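Local coordinates for SusD homolog (Bacteroides thetaiotaomicron VPI-5482, PDB 3IHV), which probably binds glycans at the bacterial cell surface as a SusD-family outer-membrane protein, handing them on for import, at residues 21-26 / 92-97; 117-122 / 190-195; 336-341 / 363-368; 342-345 / 351-354; 404-409 / 473-478. All blocks are in the same frame, centred on the assembly; numbering follows the deposited sequence.

Contact 1: 21-26 / 92-97; sequences KDVLLG and NDFLER
Phe94 and Val23 meet where helix 17-29 lies against helix 75-101, and these two residues, with Leu24, contribute most of the surface buried here. The phenyl ring reaches across with its CD1-CE1 side leading. Val23 comes to the rim of the ring, close to its plane, and the nearest pair is Val23 CG1 and Phe94 CD1 at 3.8 Å. With CG anti to the backbone N (chi1 176°), the ring of Phe94 extends from its helix into the gap between the two backbones. Leu24 receives the next stretch of the ring: its CB lies 3.9 Å from Phe94 CE1, and its backbone N is about as near, approaching obliquely. The two helices run nearly antiparallel; the axes of the segments 21-26 and 92-97 are at 157° and come within 9.8 Å, consistent with the TPR-like helical part of a SusD-family protein. Helix 107-135 also packs here: Tyr116 and Ala120 touch Phe94, and Glu119 touches Leu24, giving the aromatic ring apolar neighbours on a third helix. At the other end of the contact, Arg97, its chain bent at chi3 (68°), crosses Val23 at about a right angle, with Arg97 NH1 4.0 Å from Val23 CG1. The same nitrogen makes a salt bridge of 2.9 Å to Asp93 OD2, one turn earlier on its own helix. The carboxylate receives it on its syn side, and OD2 lies almost exactly in the guanidinium plane. Glu2 is a second acidic partner of Arg97, while Lys10 pairs with the other oxygen of Asp93.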
# COMPACT_ATOMS: atom_id res chain seq x y z
N LYS A 21 22.16 -14.80 -2.57
CA LYS A 21 21.65 -13.54 -2.10
C LYS A 21 21.43 -12.60 -3.30
O LYS A 21 20.43 -11.91 -3.38
CB LYS A 21 22.63 -12.89 -1.11
CG LYS A 21 22.05 -11.62 -0.52
CD LYS A 21 22.94 -10.85 0.41
CE LYS A 21 23.94 -10.00 -0.31
NZ LYS A 21 24.33 -8.87 0.58
N ASP A 22 22.40 -12.56 -4.20
CA ASP A 22 22.32 -11.72 -5.40
C ASP A 22 21.04 -12.02 -6.19
O ASP A 22 20.32 -11.10 -6.62
CB ASP A 22 23.60 -11.93 -6.25
CG ASP A 22 23.67 -11.05 -7.50
OD1 ASP A 22 23.28 -9.87 -7.46
OD2 ASP A 22 24.18 -11.55 -8.54
N VAL A 23 20.73 -13.31 -6.36
CA VAL A 23 19.51 -13.73 -7.11
C VAL A 23 18.26 -13.36 -6.32
O VAL A 23 17.26 -12.86 -6.88
CB VAL A 23 19.52 -15.22 -7.44
CG1 VAL A 23 18.23 -15.60 -8.16
CG2 VAL A 23 20.82 -15.61 -8.25
N LEU A 24 18.30 -13.52 -5.00
CA LEU A 24 17.18 -13.12 -4.14
C LEU A 24 16.86 -11.64 -4.26
O LEU A 24 15.72 -11.23 -4.33
CB LEU A 24 17.47 -13.43 -2.66
CG LEU A 24 16.45 -12.93 -1.65
CD1 LEU A 24 15.14 -13.65 -1.80
CD2 LEU A 24 17.03 -13.10 -0.23
N LEU A 25 17.89 -10.81 -4.27
CA LEU A 25 17.70 -9.38 -4.42
C LEU A 25 17.01 -9.04 -5.75
O LEU A 25 16.30 -8.04 -5.82
CB LEU A 25 19.03 -8.63 -4.23
CG LEU A 25 19.55 -8.61 -2.76
CD1 LEU A 25 20.88 -7.84 -2.73
CD2 LEU A 25 18.61 -8.04 -1.79
N GLY A 26 17.20 -9.86 -6.77
CA GLY A 26 16.49 -9.69 -8.03
C GLY A 26 14.99 -9.93 -7.92
O GLY A 26 14.18 -9.35 -8.68
N ASN A 92 9.84 -18.32 -7.92
CA ASN A 92 9.86 -19.74 -8.29
C ASN A 92 11.26 -20.19 -8.72
O ASN A 92 11.77 -21.24 -8.30
CB ASN A 92 8.89 -20.03 -9.45
CG ASN A 92 7.40 -20.00 -9.06
OD1 ASN A 92 7.03 -20.09 -7.90
ND2 ASN A 92 6.54 -19.92 -10.06
N ASP A 93 11.89 -19.38 -9.58
CA ASP A 93 13.20 -19.70 -10.12
C ASP A 93 14.23 -19.82 -8.99
O ASP A 93 14.99 -20.79 -8.91
CB ASP A 93 13.61 -18.58 -11.08
CG ASP A 93 14.95 -18.81 -11.71
OD1 ASP A 93 15.11 -19.82 -12.46
OD2 ASP A 93 15.87 -18.00 -11.42
N PHE A 94 14.24 -18.83 -8.12
CA PHE A 94 15.14 -18.83 -6.96
C PHE A 94 14.94 -20.06 -6.08
O PHE A 94 15.91 -20.71 -5.70
CB PHE A 94 14.93 -17.56 -6.13
CG PHE A 94 15.75 -17.54 -4.88
CD1 PHE A 94 17.07 -17.12 -4.93
CD2 PHE A 94 15.24 -17.97 -3.69
CE1 PHE A 94 17.87 -17.15 -3.81
CE2 PHE A 94 16.06 -18.02 -2.53
CZ PHE A 94 17.36 -17.58 -2.62
N LEU A 95 13.68 -20.38 -5.77
CA LEU A 95 13.34 -21.53 -4.93
C LEU A 95 13.73 -22.87 -5.57
O LEU A 95 14.32 -23.75 -4.91
CB LEU A 95 11.85 -21.50 -4.56
CG LEU A 95 11.48 -20.31 -3.67
CD1 LEU A 95 9.99 -20.02 -3.62
CD2 LEU A 95 12.06 -20.51 -2.23
N GLU A 96 13.43 -23.04 -6.84
CA GLU A 96 13.82 -24.24 -7.58
C GLU A 96 15.33 -24.42 -7.56
O GLU A 96 15.82 -25.50 -7.32
CB GLU A 96 13.34 -24.13 -9.04
CG GLU A 96 11.83 -24.25 -9.16
CD GLU A 96 11.27 -23.72 -10.47
OE1 GLU A 96 12.04 -23.54 -11.43
OE2 GLU A 96 10.06 -23.42 -10.51
N ARG A 97 16.06 -23.35 -7.84
CA ARG A 97 17.49 -23.40 -7.91
C ARG A 97 18.17 -23.62 -6.56
O ARG A 97 19.08 -24.46 -6.47
CB ARG A 97 18.00 -22.14 -8.57
CG ARG A 97 17.65 -22.11 -10.07
CD ARG A 97 17.84 -20.71 -10.61
NE ARG A 97 19.23 -20.28 -10.65
CZ ARG A 97 19.64 -19.04 -10.96
NH1 ARG A 97 18.76 -18.09 -11.27
NH2 ARG A 97 20.94 -18.75 -10.97

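Contact 2: 117-122 / 190-195; sequences IAEARA and DYRFSK. With EDO (1,2-ethanediol), chain N.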
# COMPACT_ATOMS: atom_id res chain seq x y z
N ILE A 117 15.15 -18.56 1.44
CA ILE A 117 13.99 -19.31 1.01
C ILE A 117 12.76 -18.67 1.60
O ILE A 117 11.76 -18.45 0.90
CB ILE A 117 14.09 -20.82 1.40
CG1 ILE A 117 15.15 -21.52 0.52
CG2 ILE A 117 12.71 -21.52 1.28
CD1 ILE A 117 15.65 -22.89 1.07
N ALA A 118 12.83 -18.33 2.89
CA ALA A 118 11.71 -17.70 3.57
C ALA A 118 11.37 -16.34 2.94
O ALA A 118 10.19 -16.00 2.80
CB ALA A 118 12.05 -17.54 5.09
N GLU A 119 12.38 -15.54 2.64
CA GLU A 119 12.20 -14.22 2.00
C GLU A 119 11.56 -14.35 0.63
O GLU A 119 10.63 -13.61 0.31
CB GLU A 119 13.52 -13.46 1.87
CG GLU A 119 14.11 -13.07 3.21
CD GLU A 119 15.40 -12.30 3.04
OE1 GLU A 119 15.35 -11.25 2.34
OE2 GLU A 119 16.46 -12.73 3.57
N ALA A 120 12.00 -15.32 -0.15
CA ALA A 120 11.42 -15.52 -1.48
C ALA A 120 9.99 -15.98 -1.40
O ALA A 120 9.16 -15.57 -2.22
CB ALA A 120 12.29 -16.53 -2.31
N ARG A 121 9.70 -16.86 -0.46
CA ARG A 121 8.35 -17.35 -0.27
C ARG A 121 7.45 -16.22 0.23
O ARG A 121 6.28 -16.17 -0.17
CB ARG A 121 8.30 -18.56 0.69
CG ARG A 121 8.94 -19.81 0.13
CD ARG A 121 8.62 -21.08 0.93
NE ARG A 121 7.21 -21.46 0.80
CZ ARG A 121 6.67 -22.58 1.29
NH1 ARG A 121 7.39 -23.44 1.98
NH2 ARG A 121 5.38 -22.82 1.11
N ALA A 122 7.96 -15.36 1.12
CA ALA A 122 7.18 -14.22 1.60
C ALA A 122 6.85 -13.28 0.43
O ALA A 122 5.72 -12.83 0.30
CB ALA A 122 7.91 -13.46 2.73
N ASP A 190 17.72 -4.51 6.25
CA ASP A 190 17.01 -3.28 5.89
C ASP A 190 16.16 -3.55 4.65
O ASP A 190 16.66 -4.04 3.64
CB ASP A 190 17.97 -2.13 5.50
CG ASP A 190 18.95 -1.75 6.59
OD1 ASP A 190 19.29 -2.57 7.45
OD2 ASP A 190 19.41 -0.59 6.58
N TYR A 191 14.86 -3.27 4.76
CA TYR A 191 13.89 -3.37 3.66
C TYR A 191 13.73 -4.78 3.12
O TYR A 191 13.28 -4.97 1.99
CB TYR A 191 14.23 -2.41 2.51
CG TYR A 191 14.46 -0.97 2.93
CD1 TYR A 191 13.41 -0.14 3.25
CD2 TYR A 191 15.76 -0.43 2.97
CE1 TYR A 191 13.61 1.19 3.63
CE2 TYR A 191 15.96 0.88 3.36
CZ TYR A 191 14.90 1.68 3.68
OH TYR A 191 15.09 2.98 4.06
N ARG A 192 14.13 -5.77 3.92
CA ARG A 192 13.95 -7.15 3.59
C ARG A 192 12.99 -7.78 4.61
O ARG A 192 12.81 -7.28 5.75
CB ARG A 192 15.28 -7.88 3.57
CG ARG A 192 16.09 -7.46 2.36
CD ARG A 192 17.44 -7.89 2.37
NE ARG A 192 17.57 -9.33 2.44
CZ ARG A 192 18.74 -9.93 2.55
NH1 ARG A 192 19.86 -9.22 2.51
NH2 ARG A 192 18.79 -11.25 2.68
N PHE A 193 12.34 -8.84 4.19
CA PHE A 193 11.45 -9.57 5.06
C PHE A 193 12.15 -10.16 6.30
O PHE A 193 13.20 -10.82 6.21
CB PHE A 193 10.77 -10.74 4.33
CG PHE A 193 9.45 -10.37 3.69
CD1 PHE A 193 8.31 -10.30 4.47
CD2 PHE A 193 9.35 -10.10 2.35
CE1 PHE A 193 7.08 -9.95 3.93
CE2 PHE A 193 8.11 -9.75 1.79
CZ PHE A 193 6.98 -9.69 2.58
N SER A 194 11.49 -9.96 7.43
CA SER A 194 11.83 -10.55 8.71
C SER A 194 10.51 -11.05 9.30
O SER A 194 9.45 -10.79 8.73
CB SER A 194 12.50 -9.57 9.63
OG SER A 194 13.83 -9.31 9.18
N LYS A 195 10.57 -11.71 10.44
CA LYS A 195 9.40 -12.37 11.01
C LYS A 195 8.21 -11.45 11.24
O LYS A 195 7.06 -11.84 11.01
CB LYS A 195 9.73 -13.11 12.31
CG LYS A 195 8.67 -14.17 12.60
CD LYS A 195 8.72 -14.75 14.01
CE LYS A 195 10.00 -15.42 14.37
NZ LYS A 195 10.29 -16.69 13.59
C1 EDO N . 9.94 -6.05 1.11
O1 EDO N . 10.72 -6.10 2.32
C2 EDO N . 9.89 -4.61 0.56
O2 EDO N . 11.17 -3.98 0.41
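Glu119 OE1 is gripped by Arg192 NE at 2.9 Å and also by the hydroxyl of Tyr28. The bond from NE is nearly straight (169°) and meets the syn lone pair of OE1. A second bond of 2.9 Å joins Arg192 NH2 to Glu119 OE2, again on the syn lone pair, so the guanidinium holds the carboxylate side-on, one nitrogen to each oxygen. A bend at chi3 of Arg192 turns its NE and NH2 side to the carboxylate. The two planes are 28° apart, and OE2 is the more tilted from the guanidinium. Arg186 adds a further salt bridge to OE2, which probably favours the charged form of this buried carboxylate. A leucine in place of Arg192 would probably leave Glu119 without its two-pronged partner, its carboxylate held by the remaining bonds to Tyr28 and Arg186.

One helical turn on, Ala122 CB sits over the centre of the Phe193 ring, 3.5 Å from the centroid and 7° off the ring normal, a CH-pi contact. Beside this patch an ethanediol molecule, probably from the crystallisation liquor, has its O1 2.8 Å from Tyr191 O, to which it donates a hydrogen bond. The contact thus fastens the loop leading into helix 195-210 to the side of helix 107-135, with Leu24 and Tyr28 of helix 17-29 packed against Arg192 and helices 75-101 and 159-176 touching other sides of helix 107-135.

Contact 3: 336-341 / 363-368; sequences SLWVAG and KQNYTP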
# COMPACT_ATOMS: atom_id res chain seq x y z
N SER A 336 2.33 28.25 -0.00
CA SER A 336 1.13 29.04 -0.14
C SER A 336 -0.10 28.18 0.02
O SER A 336 -0.13 27.04 -0.44
CB SER A 336 1.15 29.66 -1.53
OG SER A 336 -0.06 30.30 -1.81
N LEU A 337 -1.14 28.71 0.66
CA LEU A 337 -2.37 27.91 0.82
C LEU A 337 -3.08 27.77 -0.52
O LEU A 337 -3.13 28.71 -1.29
CB LEU A 337 -3.34 28.58 1.79
CG LEU A 337 -2.86 28.63 3.22
CD1 LEU A 337 -3.78 29.59 3.99
CD2 LEU A 337 -2.78 27.20 3.84
N TRP A 338 -3.65 26.60 -0.76
CA TRP A 338 -4.42 26.34 -1.97
C TRP A 338 -5.55 27.35 -2.17
O TRP A 338 -5.81 27.77 -3.30
CB TRP A 338 -4.98 24.90 -1.96
CG TRP A 338 -4.08 23.92 -2.59
CD1 TRP A 338 -3.32 22.98 -1.99
CD2 TRP A 338 -3.79 23.83 -3.99
NE1 TRP A 338 -2.63 22.26 -2.93
CE2 TRP A 338 -2.89 22.78 -4.16
CE3 TRP A 338 -4.25 24.52 -5.10
CZ2 TRP A 338 -2.42 22.41 -5.42
CZ3 TRP A 338 -3.79 24.15 -6.33
CH2 TRP A 338 -2.87 23.13 -6.48
N VAL A 339 -6.18 27.80 -1.08
CA VAL A 339 -7.27 28.74 -1.21
C VAL A 339 -6.88 30.18 -1.49
O VAL A 339 -7.75 30.98 -1.80
CB VAL A 339 -8.15 28.75 0.03
CG1 VAL A 339 -8.69 27.35 0.25
CG2 VAL A 339 -7.36 29.25 1.25
N ALA A 340 -5.59 30.51 -1.41
CA ALA A 340 -5.14 31.89 -1.60
C ALA A 340 -5.33 32.31 -3.04
O ALA A 340 -4.77 31.70 -3.95
CB ALA A 340 -3.66 32.08 -1.16
N GLY A 341 -6.19 33.29 -3.23
CA GLY A 341 -6.45 33.87 -4.53
C GLY A 341 -5.51 35.05 -4.73
O GLY A 341 -4.74 35.42 -3.85
N LYS A 363 -10.17 24.11 -2.48
CA LYS A 363 -10.01 23.09 -1.45
C LYS A 363 -9.94 21.67 -2.05
O LYS A 363 -9.32 20.76 -1.46
CB LYS A 363 -11.11 23.20 -0.41
CG LYS A 363 -10.87 24.36 0.50
CD LYS A 363 -12.01 24.63 1.45
CE LYS A 363 -11.59 25.70 2.46
NZ LYS A 363 -12.67 26.15 3.39
N GLN A 364 -10.53 21.50 -3.23
CA GLN A 364 -10.49 20.21 -3.89
C GLN A 364 -9.09 19.81 -4.34
O GLN A 364 -8.86 18.64 -4.72
CB GLN A 364 -11.47 20.20 -5.08
CG GLN A 364 -12.92 20.47 -4.67
CD GLN A 364 -13.84 20.62 -5.88
OE1 GLN A 364 -14.78 19.84 -6.05
NE2 GLN A 364 -13.56 21.62 -6.74
N ASN A 365 -8.15 20.76 -4.30
CA ASN A 365 -6.79 20.53 -4.74
C ASN A 365 -5.83 20.13 -3.62
O ASN A 365 -4.66 19.88 -3.91
CB ASN A 365 -6.25 21.73 -5.51
CG ASN A 365 -6.85 21.84 -6.89
OD1 ASN A 365 -7.08 20.83 -7.55
ND2 ASN A 365 -7.01 23.07 -7.37
N TYR A 366 -6.29 20.06 -2.36
CA TYR A 366 -5.46 19.56 -1.26
C TYR A 366 -4.89 18.21 -1.67
O TYR A 366 -5.53 17.44 -2.41
CB TYR A 366 -6.27 19.30 0.02
CG TYR A 366 -6.78 20.45 0.86
CD1 TYR A 366 -6.78 21.77 0.40
CD2 TYR A 366 -7.35 20.18 2.11
CE1 TYR A 366 -7.28 22.80 1.20
CE2 TYR A 366 -7.84 21.16 2.88
CZ TYR A 366 -7.83 22.48 2.42
OH TYR A 366 -8.32 23.47 3.21
N THR A 367 -3.69 17.91 -1.15
CA THR A 367 -2.98 16.68 -1.47
C THR A 367 -2.56 15.97 -0.18
O THR A 367 -2.73 16.51 0.92
CB THR A 367 -1.68 16.99 -2.26
OG1 THR A 367 -0.79 17.79 -1.43
CG2 THR A 367 -2.00 17.74 -3.55
N PRO A 368 -2.03 14.76 -0.31
CA PRO A 368 -1.39 14.22 0.88
C PRO A 368 -0.17 15.09 1.23
O PRO A 368 0.38 15.77 0.35
CB PRO A 368 -0.91 12.82 0.42
CG PRO A 368 -1.67 12.53 -0.87
CD PRO A 368 -1.99 13.83 -1.45
O HOH W 1 -0.34 20.32 -2.60
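Trp338 lies across the turn at Asn365, just past the end of strand 335-337. That strand and strand 367-368 are the outer members of a small three-stranded antiparallel sheet with strand 325-330 between them, and the contact joins the type I turn Leu337-Ala340 to the type I turn Lys363-Tyr366. The indole of Trp338 presents one face to Asn365, whose CB sits 3.4 Å from the centroid of the six-membered ring and 10° off its normal, a CH-pi contact. Asn365 ND2 lies beyond the rim of the six-membered ring, 3.6 Å from Trp338 CZ3, with the amide plane turned 48° from the ring. The carbonyl of Asn365 also lies over this face; Lys303 donates a hydrogen bond to its oxygen. The indole N-H is satisfied by a bridging water: Trp338 NE1 donates to it at 3.0 Å, and the water in turn donates to Thr367 OG1 at 2.8 Å. From the base of the tryptophan, Trp338 CB reaches the edge of the Tyr366 ring, close to its plane, and the phenol group bonds to Asp353.

Next in sequence comes Val339, packed against Lys363. The lysine chain is extended, with chi2, chi3 and chi4 all near 180°, which takes its ammonium past the valine to the backbone carbonyls of Lys352, Asp353 and Lys358. The closest approach between the two side chains is that of Val339 CG1 to Lys363 CG, 3.7 Å.

Contact 4: 342-345 / 351-354; sequences ASDT and EKDA
Lys352 meets Asp344 across a short gap at the surface, the single side-chain pair that joins 351-354 to 342-345. Lys352 CA is 9.4 Å from Asp344 CA, a distance the lysine spans with a straight chain: chi2, chi3 and chi4 are all within a few degrees of 180°. The ammonium faces the carboxylate coming from the opposite direction. Lys352 NZ lies 2.8 Å from Asp344 OD2, on its syn lone pair, and makes a weak bond of 3.1 Å to Asp344 OD1, so the salt bridge is forked but lopsided. Just behind the ammonium, Lys352 CE comes 3.3 Å from Asp344 OD1. The carboxylate has other partners: Gly341 N donates to OD2, and the hydroxyl of Ser348 is bonded to OD1, which together hold its orientation toward the lysine.

Asp353 follows, facing another way; its carboxylate is bound by Arg313 and Asn327, and this residue ties the helix to the neighbouring sheet. Helix 346-354 starts directly after Thr345, whose side chain caps a backbone N in its first turn, and the hydroxyl of Ser348 bonds back to Thr345 N. The arrangement is that of a helix N-terminus with an N-cap threonine, consistent with a capping box, where a salt bridge links the loop entering the helix to a lysine near its far end.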
# COMPACT_ATOMS: atom_id res chain seq x y z
N ALA A 342 -5.58 35.63 -5.92
CA ALA A 342 -4.74 36.74 -6.29
C ALA A 342 -4.84 37.89 -5.29
O ALA A 342 -3.82 38.47 -4.93
CB ALA A 342 -5.09 37.20 -7.70
N SER A 343 -6.04 38.18 -4.80
CA SER A 343 -6.24 39.31 -3.86
C SER A 343 -6.02 38.98 -2.40
O SER A 343 -5.95 39.87 -1.57
CB SER A 343 -7.65 39.89 -4.05
OG SER A 343 -8.61 38.82 -3.98
N ASP A 344 -5.85 37.71 -2.08
CA ASP A 344 -5.72 37.33 -0.67
C ASP A 344 -4.41 37.70 0.02
O ASP A 344 -3.33 37.67 -0.57
CB ASP A 344 -5.94 35.82 -0.51
CG ASP A 344 -7.40 35.43 -0.63
OD1 ASP A 344 -8.23 35.97 0.15
OD2 ASP A 344 -7.70 34.57 -1.47
N THR A 345 -4.54 38.07 1.30
CA THR A 345 -3.43 38.28 2.20
C THR A 345 -3.30 36.95 2.93
O THR A 345 -4.12 36.04 2.74
CB THR A 345 -3.74 39.38 3.22
OG1 THR A 345 -4.96 39.07 3.92
CG2 THR A 345 -3.90 40.77 2.53
N GLU A 351 -8.45 32.56 6.85
CA GLU A 351 -9.88 32.62 7.19
C GLU A 351 -10.71 31.79 6.21
O GLU A 351 -11.61 31.02 6.60
CB GLU A 351 -10.37 34.07 7.19
CG GLU A 351 -11.80 34.23 7.69
CD GLU A 351 -12.34 35.66 7.54
OE1 GLU A 351 -11.98 36.34 6.54
OE2 GLU A 351 -13.15 36.08 8.40
N LYS A 352 -10.42 31.93 4.93
CA LYS A 352 -11.10 31.12 3.93
C LYS A 352 -10.82 29.65 4.16
O LYS A 352 -11.73 28.81 4.06
CB LYS A 352 -10.64 31.48 2.52
CG LYS A 352 -11.16 32.79 1.98
CD LYS A 352 -10.65 33.01 0.56
CE LYS A 352 -11.04 34.32 -0.00
NZ LYS A 352 -10.47 34.46 -1.37
N ASP A 353 -9.56 29.31 4.47
CA ASP A 353 -9.25 27.89 4.59
C ASP A 353 -10.03 27.21 5.73
O ASP A 353 -10.45 26.07 5.61
CB ASP A 353 -7.75 27.64 4.79
CG ASP A 353 -7.38 26.21 4.52
OD1 ASP A 353 -7.40 25.81 3.31
OD2 ASP A 353 -7.14 25.46 5.52
N ALA A 354 -10.26 27.93 6.83
CA ALA A 354 -10.93 27.36 7.99
C ALA A 354 -12.45 27.20 7.86
O ALA A 354 -13.03 26.33 8.47
CB ALA A 354 -10.61 28.24 9.22

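Contact 5: 404-409 / 473-478; sequences YAEALN and LIRWGI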
# COMPACT_ATOMS: atom_id res chain seq x y z
N TYR A 404 -5.55 -6.26 14.21
CA TYR A 404 -5.75 -7.06 15.40
C TYR A 404 -7.06 -6.68 16.10
O TYR A 404 -7.90 -7.53 16.40
CB TYR A 404 -4.54 -6.87 16.31
CG TYR A 404 -4.46 -7.72 17.57
CD1 TYR A 404 -4.91 -9.04 17.59
CD2 TYR A 404 -3.84 -7.22 18.72
CE1 TYR A 404 -4.80 -9.82 18.74
CE2 TYR A 404 -3.72 -8.00 19.85
CZ TYR A 404 -4.19 -9.30 19.86
OH TYR A 404 -4.06 -10.07 21.00
N ALA A 405 -7.26 -5.37 16.29
CA ALA A 405 -8.47 -4.89 16.91
C ALA A 405 -9.68 -5.28 16.07
O ALA A 405 -10.68 -5.79 16.62
CB ALA A 405 -8.45 -3.39 17.09
N GLU A 406 -9.58 -5.06 14.76
CA GLU A 406 -10.69 -5.38 13.84
C GLU A 406 -11.05 -6.86 13.92
O GLU A 406 -12.19 -7.24 14.10
CB GLU A 406 -10.32 -5.00 12.40
CG GLU A 406 -11.39 -5.32 11.38
CD GLU A 406 -10.99 -5.00 9.96
OE1 GLU A 406 -9.89 -4.40 9.73
OE2 GLU A 406 -11.82 -5.32 9.09
N ALA A 407 -10.04 -7.71 13.79
CA ALA A 407 -10.27 -9.17 13.75
C ALA A 407 -10.77 -9.72 15.06
O ALA A 407 -11.67 -10.60 15.08
CB ALA A 407 -8.96 -9.92 13.32
N LEU A 408 -10.22 -9.24 16.18
CA LEU A 408 -10.75 -9.66 17.48
C LEU A 408 -12.24 -9.35 17.59
O LEU A 408 -13.03 -10.17 18.05
CB LEU A 408 -10.01 -8.97 18.62
CG LEU A 408 -8.60 -9.51 18.95
CD1 LEU A 408 -7.88 -8.53 19.87
CD2 LEU A 408 -8.77 -10.88 19.60
N ASN A 409 -12.62 -8.14 17.18
CA ASN A 409 -14.03 -7.72 17.29
C ASN A 409 -14.90 -8.57 16.40
O ASN A 409 -15.99 -8.94 16.78
CB ASN A 409 -14.13 -6.24 16.93
CG ASN A 409 -15.53 -5.71 17.03
OD1 ASN A 409 -16.17 -5.81 18.07
ND2 ASN A 409 -15.99 -5.07 15.96
N LEU A 473 -12.30 -0.97 1.69
CA LEU A 473 -13.72 -0.82 1.34
C LEU A 473 -14.25 -2.06 0.61
O LEU A 473 -15.35 -2.57 0.89
CB LEU A 473 -13.94 0.45 0.50
CG LEU A 473 -13.69 1.80 1.20
CD1 LEU A 473 -13.82 2.98 0.20
CD2 LEU A 473 -14.62 2.01 2.40
N ILE A 474 -13.42 -2.59 -0.28
CA ILE A 474 -13.75 -3.79 -1.03
C ILE A 474 -13.89 -5.01 -0.11
O ILE A 474 -14.91 -5.69 -0.15
CB ILE A 474 -12.74 -4.05 -2.20
CG1 ILE A 474 -12.94 -2.98 -3.27
CG2 ILE A 474 -12.98 -5.44 -2.80
CD1 ILE A 474 -11.91 -2.93 -4.36
N ARG A 475 -12.91 -5.28 0.76
CA ARG A 475 -13.04 -6.45 1.62
C ARG A 475 -14.19 -6.31 2.63
O ARG A 475 -14.78 -7.31 3.08
CB ARG A 475 -11.70 -6.77 2.29
CG ARG A 475 -11.28 -5.77 3.36
CD ARG A 475 -9.90 -6.11 3.91
NE ARG A 475 -9.45 -5.11 4.89
CZ ARG A 475 -9.74 -5.15 6.18
NH1 ARG A 475 -10.41 -6.15 6.68
NH2 ARG A 475 -9.30 -4.20 6.98
N TRP A 476 -14.55 -5.06 2.94
CA TRP A 476 -15.70 -4.79 3.79
C TRP A 476 -17.03 -4.90 3.05
O TRP A 476 -18.06 -4.88 3.69
CB TRP A 476 -15.62 -3.42 4.46
CG TRP A 476 -14.44 -3.26 5.42
CD1 TRP A 476 -13.87 -4.24 6.16
CD2 TRP A 476 -13.69 -2.07 5.68
NE1 TRP A 476 -12.83 -3.75 6.88
CE2 TRP A 476 -12.72 -2.39 6.64
CE3 TRP A 476 -13.81 -0.74 5.27
CZ2 TRP A 476 -11.81 -1.48 7.12
CZ3 TRP A 476 -12.89 0.20 5.77
CH2 TRP A 476 -11.91 -0.18 6.68
N GLY A 477 -16.99 -4.98 1.71
CA GLY A 477 -18.17 -5.11 0.88
C GLY A 477 -18.94 -3.81 0.73
O GLY A 477 -20.10 -3.81 0.40
N ILE A 478 -18.27 -2.68 0.93
CA ILE A 478 -18.95 -1.37 0.87
C ILE A 478 -18.36 -0.38 -0.14
O ILE A 478 -18.60 0.81 -0.02
CB ILE A 478 -18.99 -0.73 2.30
CG1 ILE A 478 -17.60 -0.43 2.89
CG2 ILE A 478 -19.81 -1.62 3.23
CD1 ILE A 478 -17.63 0.35 4.23
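Glu406 lays its carboxylate against the edges of the Arg475 guanidinium and the Trp476 indole. Fully extended, with CG anti to the backbone N (chi1 179°), it projects straight off its helix to meet the arginine end-on. Arg475 NH2 gives Glu406 OE1 a bond of 2.8 Å that is almost linear (176°) and lies in the guanidinium plane, while Arg475 NH1 reaches Glu406 OE2 at 2.9 Å on a more bent path. OE2 also accepts from Trp476 NE1, 2.9 Å away, and its two donors approach from opposite faces of the carboxylate plane. The contact joins helix 397-412 to the C-terminal end of helix 469-475, which closes in a Schellman motif with Gly477 at positive phi, in the helical part of the SusD-family fold. A glutamine in place of Glu406 would probably leave the buried charge of Arg475 short of an anionic mate here and weaken the grip on the indole N-H. Trp476 NE1 also lies over one face of the Arg475 guanidinium, toward its rim. Asp472 pairs with Arg475 NE, and Arg456 makes a cation-pi contact with the Trp476 ring.

How the contacts relate
Contacts 1 and 2 form one continuous patch, their centres 12 Å apart, in which helices 17-29, 75-101 and 107-135 share a single interface; Leu95 CD2 packs on Ile117 CG2 at 3.7 Å. Contact 4 is nested in the chain loop that contact 3 closes, with centres 10 Å apart, and the two touch. These two pairs lie on opposite sides of the chain's centre. Contact 5 stands apart, its centre about 26 Å from that of contact 2 and about 32 Å from that of contact 3. One sodium ion lies about 14 Å from the side chain of Arg192, and a sodium ion also lies about 14 Å from that of Lys363; neither contact supplies a ligand.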